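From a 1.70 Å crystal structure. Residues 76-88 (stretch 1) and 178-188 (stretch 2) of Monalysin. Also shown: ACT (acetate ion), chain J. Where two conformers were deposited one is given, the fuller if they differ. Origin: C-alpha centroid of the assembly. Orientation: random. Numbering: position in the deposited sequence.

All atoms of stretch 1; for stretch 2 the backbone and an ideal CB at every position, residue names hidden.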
# COMPACT_ATOMS: atom_id res chain seq x y z
N SER A 76 23.24 6.05 6.36
CA SER A 76 22.13 6.98 6.12
C SER A 76 21.47 6.58 4.80
O SER A 76 22.17 6.32 3.82
CB SER A 76 22.64 8.42 5.99
OG SER A 76 22.91 8.99 7.26
N TYR A 77 20.14 6.54 4.78
CA TYR A 77 19.41 6.16 3.57
C TYR A 77 18.10 6.91 3.56
O TYR A 77 17.65 7.37 4.62
CB TYR A 77 19.18 4.63 3.48
CG TYR A 77 18.72 4.01 4.78
CD1 TYR A 77 17.36 3.94 5.09
CD2 TYR A 77 19.63 3.55 5.72
CE1 TYR A 77 16.93 3.40 6.31
CE2 TYR A 77 19.21 3.04 6.95
CZ TYR A 77 17.86 2.96 7.24
OH TYR A 77 17.46 2.45 8.45
N GLN A 78 17.49 7.02 2.39
CA GLN A 78 16.25 7.76 2.26
C GLN A 78 15.03 6.87 2.33
O GLN A 78 14.90 5.94 1.54
CB GLN A 78 16.23 8.58 0.95
CG GLN A 78 17.30 9.69 0.86
CD GLN A 78 17.20 10.68 1.99
OE1 GLN A 78 16.24 11.44 2.10
NE2 GLN A 78 18.17 10.63 2.91
N LEU A 79 14.13 7.18 3.26
CA LEU A 79 12.82 6.53 3.32
C LEU A 79 11.81 7.59 2.90
O LEU A 79 12.19 8.75 2.71
CB LEU A 79 12.51 6.01 4.74
CG LEU A 79 13.43 4.91 5.31
CD1 LEU A 79 12.96 4.49 6.69
CD2 LEU A 79 13.51 3.67 4.40
N THR A 80 10.54 7.22 2.73
CA THR A 80 9.51 8.20 2.38
C THR A 80 8.29 8.06 3.28
O THR A 80 8.06 7.00 3.88
CB THR A 80 9.12 8.11 0.89
OG1 THR A 80 8.50 6.85 0.64
CG2 THR A 80 10.30 8.32 -0.06
N LYS A 81 7.49 9.14 3.35
CA LYS A 81 6.23 9.20 4.06
C LYS A 81 5.16 9.73 3.11
O LYS A 81 5.49 10.42 2.15
CB LYS A 81 6.31 9.99 5.37
CG LYS A 81 6.76 11.44 5.26
CD LYS A 81 7.25 11.92 6.64
CE LYS A 81 7.95 13.25 6.55
NZ LYS A 81 8.43 13.71 7.88
N GLY A 82 3.89 9.38 3.37
CA GLY A 82 2.76 9.75 2.52
C GLY A 82 2.59 8.74 1.41
O GLY A 82 3.06 7.60 1.52
N HIS A 83 1.95 9.14 0.29
CA HIS A 83 1.83 8.22 -0.85
C HIS A 83 3.22 7.82 -1.36
O HIS A 83 4.18 8.60 -1.26
CB HIS A 83 0.97 8.84 -1.97
CG HIS A 83 -0.49 8.87 -1.64
ND1 HIS A 83 -1.02 9.83 -0.80
CD2 HIS A 83 -1.47 8.01 -2.01
CE1 HIS A 83 -2.32 9.55 -0.72
NE2 HIS A 83 -2.63 8.47 -1.44
N THR A 84 3.35 6.58 -1.89
CA THR A 84 4.65 6.11 -2.39
C THR A 84 5.11 6.89 -3.62
O THR A 84 4.27 7.40 -4.37
CB THR A 84 4.62 4.62 -2.71
OG1 THR A 84 3.79 4.43 -3.87
CG2 THR A 84 4.15 3.77 -1.55
N ARG A 85 6.43 6.91 -3.88
CA ARG A 85 6.94 7.57 -5.07
C ARG A 85 6.35 6.90 -6.32
O ARG A 85 5.94 7.60 -7.24
CB ARG A 85 8.48 7.50 -5.12
CG ARG A 85 9.10 8.43 -6.18
CD ARG A 85 9.04 9.91 -5.78
NE ARG A 85 9.95 10.26 -4.69
CZ ARG A 85 9.88 11.40 -4.00
NH1 ARG A 85 8.93 12.29 -4.25
NH2 ARG A 85 10.76 11.64 -3.02
N SER A 86 6.26 5.55 -6.33
CA SER A 86 5.69 4.83 -7.48
C SER A 86 4.23 5.20 -7.71
O SER A 86 3.85 5.41 -8.86
CB SER A 86 5.84 3.32 -7.32
OG SER A 86 7.20 2.96 -7.27
N PHE A 87 3.41 5.30 -6.62
CA PHE A 87 2.01 5.69 -6.80
C PHE A 87 1.93 7.07 -7.43
O PHE A 87 1.20 7.25 -8.41
CB PHE A 87 1.21 5.65 -5.49
CG PHE A 87 -0.19 6.19 -5.65
CD1 PHE A 87 -1.18 5.44 -6.27
CD2 PHE A 87 -0.50 7.49 -5.25
CE1 PHE A 87 -2.47 5.95 -6.44
CE2 PHE A 87 -1.80 8.00 -5.40
CZ PHE A 87 -2.78 7.22 -6.00
N GLU A 88 2.68 8.04 -6.86
CA GLU A 88 2.71 9.44 -7.34
C GLU A 88 3.08 9.56 -8.81
O GLU A 88 2.40 10.29 -9.54
CB GLU A 88 3.65 10.29 -6.47
CG GLU A 88 2.95 10.78 -5.23
CD GLU A 88 3.32 12.18 -4.78
OE1 GLU A 88 4.45 12.64 -5.05
OE2 GLU A 88 2.45 12.82 -4.15
N UNK A 178 -9.61 1.29 -8.29
CA UNK A 178 -8.18 1.46 -8.47
C UNK A 178 -7.47 1.17 -7.13
O UNK A 178 -8.14 1.05 -6.10
CB UNK A 178 -7.86 2.87 -8.97
N UNK A 179 -6.13 1.06 -7.16
CA UNK A 179 -5.37 0.89 -5.93
C UNK A 179 -4.51 2.12 -5.68
O UNK A 179 -4.06 2.76 -6.63
CB UNK A 179 -4.50 -0.37 -6.00
N UNK A 180 -4.22 2.40 -4.40
CA UNK A 180 -3.27 3.43 -4.02
C UNK A 180 -2.32 2.83 -3.01
O UNK A 180 -2.58 1.76 -2.47
CB UNK A 180 -3.97 4.67 -3.46
N UNK A 181 -1.23 3.54 -2.74
CA UNK A 181 -0.23 3.01 -1.81
C UNK A 181 0.44 4.15 -1.04
O UNK A 181 0.71 5.21 -1.61
CB UNK A 181 0.82 2.19 -2.56
N UNK A 182 0.67 3.91 0.25
CA UNK A 182 1.35 4.84 1.16
C UNK A 182 2.42 4.01 1.88
O UNK A 182 2.37 2.78 1.85
CB UNK A 182 0.38 5.50 2.14
N UNK A 183 3.38 4.68 2.53
CA UNK A 183 4.38 3.93 3.29
C UNK A 183 4.04 3.93 4.76
O UNK A 183 3.28 4.78 5.25
CB UNK A 183 5.78 4.51 3.07
N UNK A 184 4.65 2.98 5.48
CA UNK A 184 4.60 2.86 6.94
C UNK A 184 6.03 3.18 7.43
O UNK A 184 6.99 2.92 6.70
CB UNK A 184 4.13 1.47 7.39
N UNK A 185 6.16 3.69 8.66
CA UNK A 185 7.46 3.99 9.27
C UNK A 185 8.10 2.67 9.77
O UNK A 185 8.29 2.47 10.97
CB UNK A 185 7.30 4.99 10.42
N UNK A 186 8.39 1.78 8.81
CA UNK A 186 8.95 0.47 9.06
C UNK A 186 9.86 0.08 7.90
O UNK A 186 9.47 0.20 6.73
CB UNK A 186 7.84 -0.57 9.26
N UNK A 187 11.07 -0.36 8.22
CA UNK A 187 12.03 -0.78 7.22
C UNK A 187 12.68 -2.09 7.66
O UNK A 187 12.85 -2.32 8.86
CB UNK A 187 13.08 0.30 6.99
N UNK A 188 13.07 -2.91 6.70
CA UNK A 188 13.67 -4.21 6.91
C UNK A 188 15.05 -4.20 6.30
O UNK A 188 15.21 -3.70 5.19
CB UNK A 188 12.81 -5.33 6.31
C ACT J . 3.50 -0.76 14.73
O ACT J . 3.61 -1.60 13.83
OXT ACT J . 2.45 -0.12 15.02
CH3 ACT J . 4.76 -0.48 15.57

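Position 178 lies on an extended strand with its CA-to-CB bond toward stretch 1, but no atom of that stretch comes within 5.5 Å of the ideal CB. The room would admit a large side chain, though smaller ones are not excluded; the residue is Tyr178. At 179 the bond points sideways, again with nothing near, so stretch 1 says little. It is Leu179, whose end leads away.

Position 180 is more constrained. Its ideal CB sits 3.6 Å from Phe87 CE1 and 4.4 Å from His83 CD2, so a small side chain fits readily, and a polar one could use the imidazole. Ser180 does both: its CB lies over the face of the Phe87 ring, 4.0 Å from the centroid, a CH-pi contact, while OG and His83 NE2, 4.4 Å apart, are joined by water 3, which is 2.8 Å from each.

At 181 the ideal CB is 3.8 Å from Thr84 CG2 and 4.6 Å from Phe87 CB, a nonpolar setting with little space on that side; alanine or another small residue is natural. Ala181 packs its methyl there, and its O accepts a 3.0 Å hydrogen bond from Thr84 N.

Position 182 bridges His83, their CA atoms 4.0 Å apart. With the ideal CB 3.5 Å from Gly82 O and an extended backbone, a beta-branched aliphatic is plausible. Ile182 lays CG2 over the His83 ring, 3.9 Å from its centroid and nearly along the ring normal.

Position 183 points toward stretch 1, its ideal CB 3.5 Å from Thr80 O and 4.4 Å from Gly82 O. Two carbonyls favour a short donor, serine or threonine. Thr183 donates from OG1 to Thr80 O (2.7 Å) and accepts from water 1 (2.9 Å), which also donates to Gly82 O. The backbone N donates to Gly82 O at 3.1 Å.

Positions 184, 185 and 186 have no stretch 1 atom near their ideal CBs, so many residues would suit. They are Gln184, Arg185 at the corner, and Lys186, whose NZ donates to the acetate O at 2.8 Å.

At 187 the bond points toward stretch 1 again, the ideal CB 4.2 Å from Leu79 CD1 and 5.0 Å from Tyr77 CE1. A long chain with a polar end could pass the leucine and reach the phenol. Arg187 does so, NE donating to Tyr77 OH at 2.9 Å. Position 188 is out of reach and undetermined: Val188.

Stretch 2 (178-188) YLSAITQRKRV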
# COMPACT_ATOMS: atom_id res chain seq x y z
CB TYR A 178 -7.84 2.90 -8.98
CG TYR A 178 -8.12 3.95 -7.92
CD1 TYR A 178 -9.41 4.43 -7.71
CD2 TYR A 178 -7.10 4.40 -7.08
CE1 TYR A 178 -9.68 5.37 -6.72
CE2 TYR A 178 -7.37 5.32 -6.06
CZ TYR A 178 -8.65 5.82 -5.90
OH TYR A 178 -8.93 6.68 -4.86
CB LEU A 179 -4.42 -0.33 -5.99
CG LEU A 179 -4.99 -1.69 -6.41
CD1 LEU A 179 -3.88 -2.76 -6.36
CD2 LEU A 179 -6.15 -2.11 -5.52
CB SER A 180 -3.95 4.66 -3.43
OG SER A 180 -4.33 4.48 -2.09
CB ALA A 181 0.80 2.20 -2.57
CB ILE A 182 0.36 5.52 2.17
CG1 ILE A 182 -0.20 4.53 3.24
CG2 ILE A 182 -0.78 6.29 1.44
CD1 ILE A 182 -1.04 5.12 4.37
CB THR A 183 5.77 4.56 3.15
OG1 THR A 183 5.65 5.98 3.27
CG2 THR A 183 6.47 4.17 1.85
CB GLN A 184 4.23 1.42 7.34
CG GLN A 184 3.93 1.24 8.82
CD GLN A 184 3.45 -0.15 9.13
OE1 GLN A 184 4.02 -1.15 8.68
NE2 GLN A 184 2.43 -0.24 9.94
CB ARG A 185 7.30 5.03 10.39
CG ARG A 185 8.66 5.63 10.79
CD ARG A 185 8.55 6.92 11.57
NE ARG A 185 7.77 6.78 12.79
CZ ARG A 185 8.27 6.52 13.99
NH1 ARG A 185 9.58 6.32 14.13
NH2 ARG A 185 7.47 6.43 15.05
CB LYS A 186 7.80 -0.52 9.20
CG LYS A 186 8.14 -1.83 9.85
CD LYS A 186 6.89 -2.61 10.24
CE LYS A 186 6.19 -2.04 11.46
NZ LYS A 186 5.06 -2.91 11.88
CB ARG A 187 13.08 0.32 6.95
CG ARG A 187 14.06 0.57 8.10
CD ARG A 187 15.33 -0.26 8.00
NE ARG A 187 16.19 -0.07 9.17
CZ ARG A 187 16.12 -0.75 10.31
NH1 ARG A 187 15.19 -1.68 10.48
NH2 ARG A 187 16.97 -0.49 11.30
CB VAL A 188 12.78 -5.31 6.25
CG1 VAL A 188 13.39 -6.71 6.39
CG2 VAL A 188 11.35 -5.30 6.81
O HOH W 1 5.84 7.35 0.77
O HOH W 2 2.51 7.44 4.92
O HOH W 3 -5.13 7.15 -1.55
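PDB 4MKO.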